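Long-range contact in ectoine dioxygenase (Sphingopyxis alaskensis, PDB 4MHR), which uses iron(II), 2-oxoglutarate and oxygen to hydroxylate L-ectoine selectively, yielding the osmolyte 5-hydroxyectoine: residues 169-181 against 259-271. Sequence-based numbering, arbitrary orientation.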
loop_
_atom_site.group_PDB
_atom_site.type_symbol
_atom_site.label_atom_id
_atom_site.label_comp_id
_atom_site.label_asym_id
_atom_site.label_seq_id
_atom_site.Cartn_x
_atom_site.Cartn_y
_atom_site.Cartn_z
ATOM N N ALA A 169 -4.150 -5.459 -7.697
ATOM C CA ALA A 169 -3.254 -4.393 -7.292
ATOM C C ALA A 169 -2.585 -4.751 -6.001
ATOM O O ALA A 169 -3.100 -5.553 -5.199
ATOM C CB ALA A 169 -3.992 -3.047 -7.141
ATOM N N LEU A 170 -1.428 -4.153 -5.770
ATOM C CA LEU A 170 -0.775 -4.339 -4.493
ATOM C C LEU A 170 -0.054 -3.107 -4.016
ATOM O O LEU A 170 0.301 -2.187 -4.834
ATOM C CB LEU A 170 0.183 -5.478 -4.545
ATOM C CG LEU A 170 1.324 -5.420 -5.497
ATOM C CD1 LEU A 170 2.488 -4.658 -4.926
ATOM C CD2 LEU A 170 1.815 -6.834 -5.662
ATOM N N SER A 171 0.155 -3.058 -2.704
ATOM C CA SER A 171 0.903 -1.939 -2.115
ATOM C C SER A 171 2.245 -2.377 -1.613
ATOM O O SER A 171 2.424 -3.527 -1.113
ATOM C CB SER A 171 0.123 -1.354 -0.956
ATOM O OG SER A 171 -1.148 -0.962 -1.467
ATOM N N MET A 172 3.224 -1.529 -1.817
ATOM C CA MET A 172 4.503 -1.699 -1.129
ATOM C C MET A 172 4.869 -0.536 -0.184
ATOM O O MET A 172 4.838 0.641 -0.592
ATOM C CB MET A 172 5.593 -1.835 -2.128
ATOM C CG MET A 172 5.297 -2.801 -3.192
ATOM S SD MET A 172 6.815 -3.372 -3.945
ATOM C CE MET A 172 6.088 -4.161 -5.335
ATOM N N SER A 173 5.188 -0.857 1.083
ATOM C CA SER A 173 5.610 0.124 2.081
ATOM C C SER A 173 7.110 -0.030 2.272
ATOM O O SER A 173 7.566 -1.076 2.726
ATOM C CB SER A 173 4.824 -0.047 3.388
ATOM O OG SER A 173 5.272 0.944 4.325
ATOM N N VAL A 174 7.907 0.942 1.819
ATOM C CA VAL A 174 9.365 0.920 2.045
ATOM C C VAL A 174 9.637 1.722 3.312
ATOM O O VAL A 174 9.388 2.944 3.346
ATOM C CB VAL A 174 10.073 1.626 0.890
ATOM C CG1 VAL A 174 11.568 1.641 1.048
ATOM C CG2 VAL A 174 9.632 1.076 -0.406
ATOM N N LEU A 175 10.080 1.044 4.356
ATOM C CA LEU A 175 10.290 1.695 5.669
ATOM C C LEU A 175 11.510 2.631 5.639
ATOM O O LEU A 175 12.553 2.285 5.116
ATOM C CB LEU A 175 10.461 0.694 6.787
ATOM C CG LEU A 175 9.394 -0.373 6.900
ATOM C CD1 LEU A 175 9.729 -1.195 8.135
ATOM C CD2 LEU A 175 7.995 0.187 6.984
ATOM N N LEU A 176 11.309 3.860 6.079
ATOM C CA LEU A 176 12.375 4.893 6.074
ATOM C C LEU A 176 12.789 5.286 7.472
ATOM O O LEU A 176 13.797 5.928 7.657
ATOM C CB LEU A 176 11.929 6.117 5.335
ATOM C CG LEU A 176 11.617 5.908 3.836
ATOM C CD1 LEU A 176 10.929 7.113 3.261
ATOM C CD2 LEU A 176 12.871 5.655 3.065
ATOM N N ALA A 177 12.018 4.861 8.451
ATOM C CA ALA A 177 12.362 4.953 9.852
ATOM C C ALA A 177 11.980 3.597 10.358
ATOM O O ALA A 177 10.930 3.029 9.897
ATOM C CB ALA A 177 11.509 5.986 10.535
ATOM N N GLU A 178 12.772 3.110 11.306
ATOM C CA GLU A 178 12.538 1.797 11.940
ATOM C C GLU A 178 11.124 1.661 12.476
ATOM O O GLU A 178 10.635 2.563 13.190
ATOM C CB GLU A 178 13.494 1.535 13.135
ATOM C CG GLU A 178 13.044 0.408 14.102
ATOM C CD GLU A 178 13.763 -0.927 13.942
ATOM O OE1 GLU A 178 14.954 -0.909 13.583
ATOM O OE2 GLU A 178 13.143 -2.006 14.185
ATOM N N ASN A 179 10.516 0.516 12.167
ATOM C CA ASN A 179 9.317 0.060 12.873
ATOM C C ASN A 179 9.598 -0.994 13.904
ATOM O O ASN A 179 10.195 -2.038 13.539
ATOM C CB ASN A 179 8.271 -0.450 11.885
ATOM C CG ASN A 179 7.369 0.691 11.417
ATOM O OD1 ASN A 179 7.077 1.616 12.178
ATOM N ND2 ASN A 179 6.942 0.635 10.222
ATOM N N THR A 180 9.161 -0.705 15.156
ATOM C CA THR A 180 9.344 -1.578 16.284
ATOM C C THR A 180 7.983 -2.059 16.684
ATOM O O THR A 180 6.947 -1.672 16.105
ATOM C CB THR A 180 10.027 -0.910 17.484
ATOM O OG1 THR A 180 9.060 -0.190 18.257
ATOM C CG2 THR A 180 11.135 0.043 17.027
ATOM N N PRO A 181 7.955 -2.913 17.681
ATOM C CA PRO A 181 6.628 -3.308 18.096
ATOM C C PRO A 181 5.841 -2.115 18.750
ATOM O O PRO A 181 4.621 -2.187 18.836
ATOM C CB PRO A 181 6.905 -4.466 19.053
ATOM C CG PRO A 181 8.284 -4.925 18.677
ATOM C CD PRO A 181 9.014 -3.693 18.339
ATOM N N ILE A 259 2.643 6.970 20.970
ATOM C CA ILE A 259 3.054 7.895 22.031
ATOM C C ILE A 259 4.550 7.835 22.194
ATOM O O ILE A 259 5.105 8.651 22.901
ATOM C CB ILE A 259 2.330 7.632 23.380
ATOM C CG1 ILE A 259 2.677 6.246 24.007
ATOM C CG2 ILE A 259 0.819 7.804 23.211
ATOM C CD1 ILE A 259 2.525 6.210 25.533
ATOM N N THR A 260 5.216 6.890 21.533
ATOM C CA THR A 260 6.675 6.869 21.645
ATOM C C THR A 260 7.357 8.060 21.034
ATOM O O THR A 260 6.802 8.723 20.140
ATOM C CB THR A 260 7.365 5.608 21.107
ATOM O OG1 THR A 260 7.585 5.675 19.699
ATOM C CG2 THR A 260 6.568 4.299 21.502
ATOM N N PRO A 261 8.575 8.343 21.510
ATOM C CA PRO A 261 9.321 9.392 20.847
ATOM C C PRO A 261 9.763 9.009 19.434
ATOM O O PRO A 261 10.370 9.790 18.788
ATOM C CB PRO A 261 10.579 9.544 21.735
ATOM C CG PRO A 261 10.148 9.002 23.086
ATOM C CD PRO A 261 9.321 7.801 22.657
ATOM N N PHE A 262 9.503 7.819 18.957
ATOM C CA PHE A 262 10.166 7.364 17.730
ATOM C C PHE A 262 9.186 7.471 16.548
ATOM O O PHE A 262 8.164 6.776 16.558
ATOM C CB PHE A 262 10.581 5.899 17.875
ATOM C CG PHE A 262 11.498 5.637 19.044
ATOM C CD1 PHE A 262 12.661 6.398 19.236
ATOM C CD2 PHE A 262 11.189 4.670 19.975
ATOM C CE1 PHE A 262 13.490 6.161 20.329
ATOM C CE2 PHE A 262 12.015 4.433 21.068
ATOM C CZ PHE A 262 13.154 5.165 21.248
ATOM N N PRO A 263 9.495 8.312 15.528
ATOM C CA PRO A 263 8.611 8.572 14.385
ATOM C C PRO A 263 8.504 7.351 13.470
ATOM O O PRO A 263 9.318 6.455 13.525
ATOM C CB PRO A 263 9.336 9.671 13.635
ATOM C CG PRO A 263 10.779 9.303 13.838
ATOM C CD PRO A 263 10.809 8.920 15.303
ATOM N N ARG A 264 7.463 7.310 12.676
ATOM C CA ARG A 264 7.333 6.327 11.590
ATOM C C ARG A 264 7.311 7.072 10.302
ATOM O O ARG A 264 6.669 8.136 10.215
ATOM C CB ARG A 264 5.998 5.598 11.674
ATOM C CG ARG A 264 6.022 4.401 12.578
ATOM C CD ARG A 264 4.733 3.616 12.396
ATOM N NE ARG A 264 4.717 2.780 11.180
ATOM C CZ ARG A 264 3.930 2.939 10.105
ATOM N NH1 ARG A 264 3.046 3.934 10.006
ATOM N NH2 ARG A 264 4.041 2.076 9.091
ATOM N N ALA A 265 8.002 6.537 9.305
ATOM C CA ALA A 265 8.033 7.180 8.009
ATOM C C ALA A 265 8.198 6.064 6.938
ATOM O O ALA A 265 9.021 5.167 7.090
ATOM C CB ALA A 265 9.197 8.182 7.948
ATOM N N ASN A 266 7.423 6.152 5.871
ATOM C CA ASN A 266 7.507 5.220 4.798
ATOM C C ASN A 266 7.114 5.873 3.528
ATOM O O ASN A 266 6.414 6.943 3.538
ATOM C CB ASN A 266 6.607 4.032 5.068
ATOM C CG ASN A 266 5.156 4.349 4.854
ATOM O OD1 ASN A 266 4.660 5.338 5.340
ATOM N ND2 ASN A 266 4.488 3.545 4.054
ATOM N N ALA A 267 7.615 5.277 2.441
ATOM C CA ALA A 267 7.142 5.539 1.104
ATOM C C ALA A 267 6.193 4.387 0.707
ATOM O O ALA A 267 6.578 3.213 0.737
ATOM C CB ALA A 267 8.344 5.618 0.176
ATOM N N PHE A 268 4.973 4.723 0.322
ATOM C CA PHE A 268 3.925 3.794 -0.002
ATOM C C PHE A 268 3.706 3.869 -1.517
ATOM O O PHE A 268 3.317 4.925 -2.019
ATOM C CB PHE A 268 2.692 4.230 0.780
ATOM C CG PHE A 268 1.468 3.406 0.583
ATOM C CD1 PHE A 268 1.355 2.153 1.187
ATOM C CD2 PHE A 268 0.325 3.953 -0.059
ATOM C CE1 PHE A 268 0.180 1.419 1.057
ATOM C CE2 PHE A 268 -0.855 3.216 -0.164
ATOM C CZ PHE A 268 -0.923 1.928 0.380
ATOM N N LEU A 269 3.915 2.759 -2.221
ATOM C CA LEU A 269 3.721 2.680 -3.681
ATOM C C LEU A 269 2.621 1.686 -4.005
ATOM O O LEU A 269 2.709 0.554 -3.558
ATOM C CB LEU A 269 5.022 2.255 -4.325
ATOM C CG LEU A 269 6.246 3.132 -4.048
ATOM C CD1 LEU A 269 7.531 2.517 -4.559
ATOM C CD2 LEU A 269 6.048 4.485 -4.733
ATOM N N VAL A 270 1.578 2.103 -4.723
ATOM C CA VAL A 270 0.550 1.207 -5.165
ATOM C C VAL A 270 0.734 0.876 -6.637
ATOM O O VAL A 270 0.611 1.746 -7.517
ATOM C CB VAL A 270 -0.865 1.766 -4.913
ATOM C CG1 VAL A 270 -1.939 0.765 -5.338
ATOM C CG2 VAL A 270 -1.044 2.160 -3.440
ATOM N N TYR A 271 0.959 -0.410 -6.907
ATOM C CA TYR A 271 1.107 -0.938 -8.288
ATOM C C TYR A 271 -0.216 -1.541 -8.691
ATOM O O TYR A 271 -0.818 -2.329 -7.945
ATOM C CB TYR A 271 2.238 -1.976 -8.328
ATOM C CG TYR A 271 3.608 -1.478 -8.041
ATOM C CD1 TYR A 271 4.466 -1.063 -9.086
ATOM C CD2 TYR A 271 4.085 -1.379 -6.747
ATOM C CE1 TYR A 271 5.778 -0.614 -8.812
ATOM C CE2 TYR A 271 5.382 -0.895 -6.473
ATOM C CZ TYR A 271 6.194 -0.476 -7.512
ATOM O OH TYR A 271 7.454 -0.033 -7.248
HETATM O O HOH W 1 8.313 3.571 10.105
HETATM O O HOH W 2 11.157 5.039 14.294
#
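Two central strands of the large antiparallel cupin sheet, 169-175 and 264-273, pair here through Leu-170 with Tyr-271, Met-172 with Leu-269 and Val-174 with Ala-267. Each of these pairs exchanges two backbone hydrogen bonds, the straightest running from Met-172 N to Leu-269 O (2.8 Å). On their face, Met-172 makes a Met-aromatic contact with Tyr-271: its extended chain crosses the phenol at about a right angle, and CE comes obliquely to within 3.5 Å of Tyr-271 CE2. Helix 117-127 packs against both residues, while Tyr-271 OH is hydrogen-bonded to Ala-114 O. The other face looks into the active site of this iron- and 2-oxoglutarate-dependent enzyme. There Phe-268, its CG anti to the backbone N (chi1 179°), reaches across so that CE1 lies 3.4 Å from Ser-171 CB; the same ring touches the ectoine-binding Gln-135 and the iron ligand Asp-154, and Val-270 touches Trp-158. Further along, Ala-265 O takes Leu-176 N at 2.8 Å and, weakly, Ala-177 N, and a water links Ala-177 O to Ala-265 N. The Asn-179 amide lies at the edge of the Arg-264 guanidinium, the two planes 10° apart, and Arg-264 NE donates to Asn-179 OD1 (2.8 Å) from beside the C=O bond, on a bent path. The Arg-264 side chain also touches the 2-oxoglutarate-binding Lys-141. A leucine in place of this asparagine would probably leave Arg-264 NE without this acceptor and let the already poorly ordered guanidinium turn more freely.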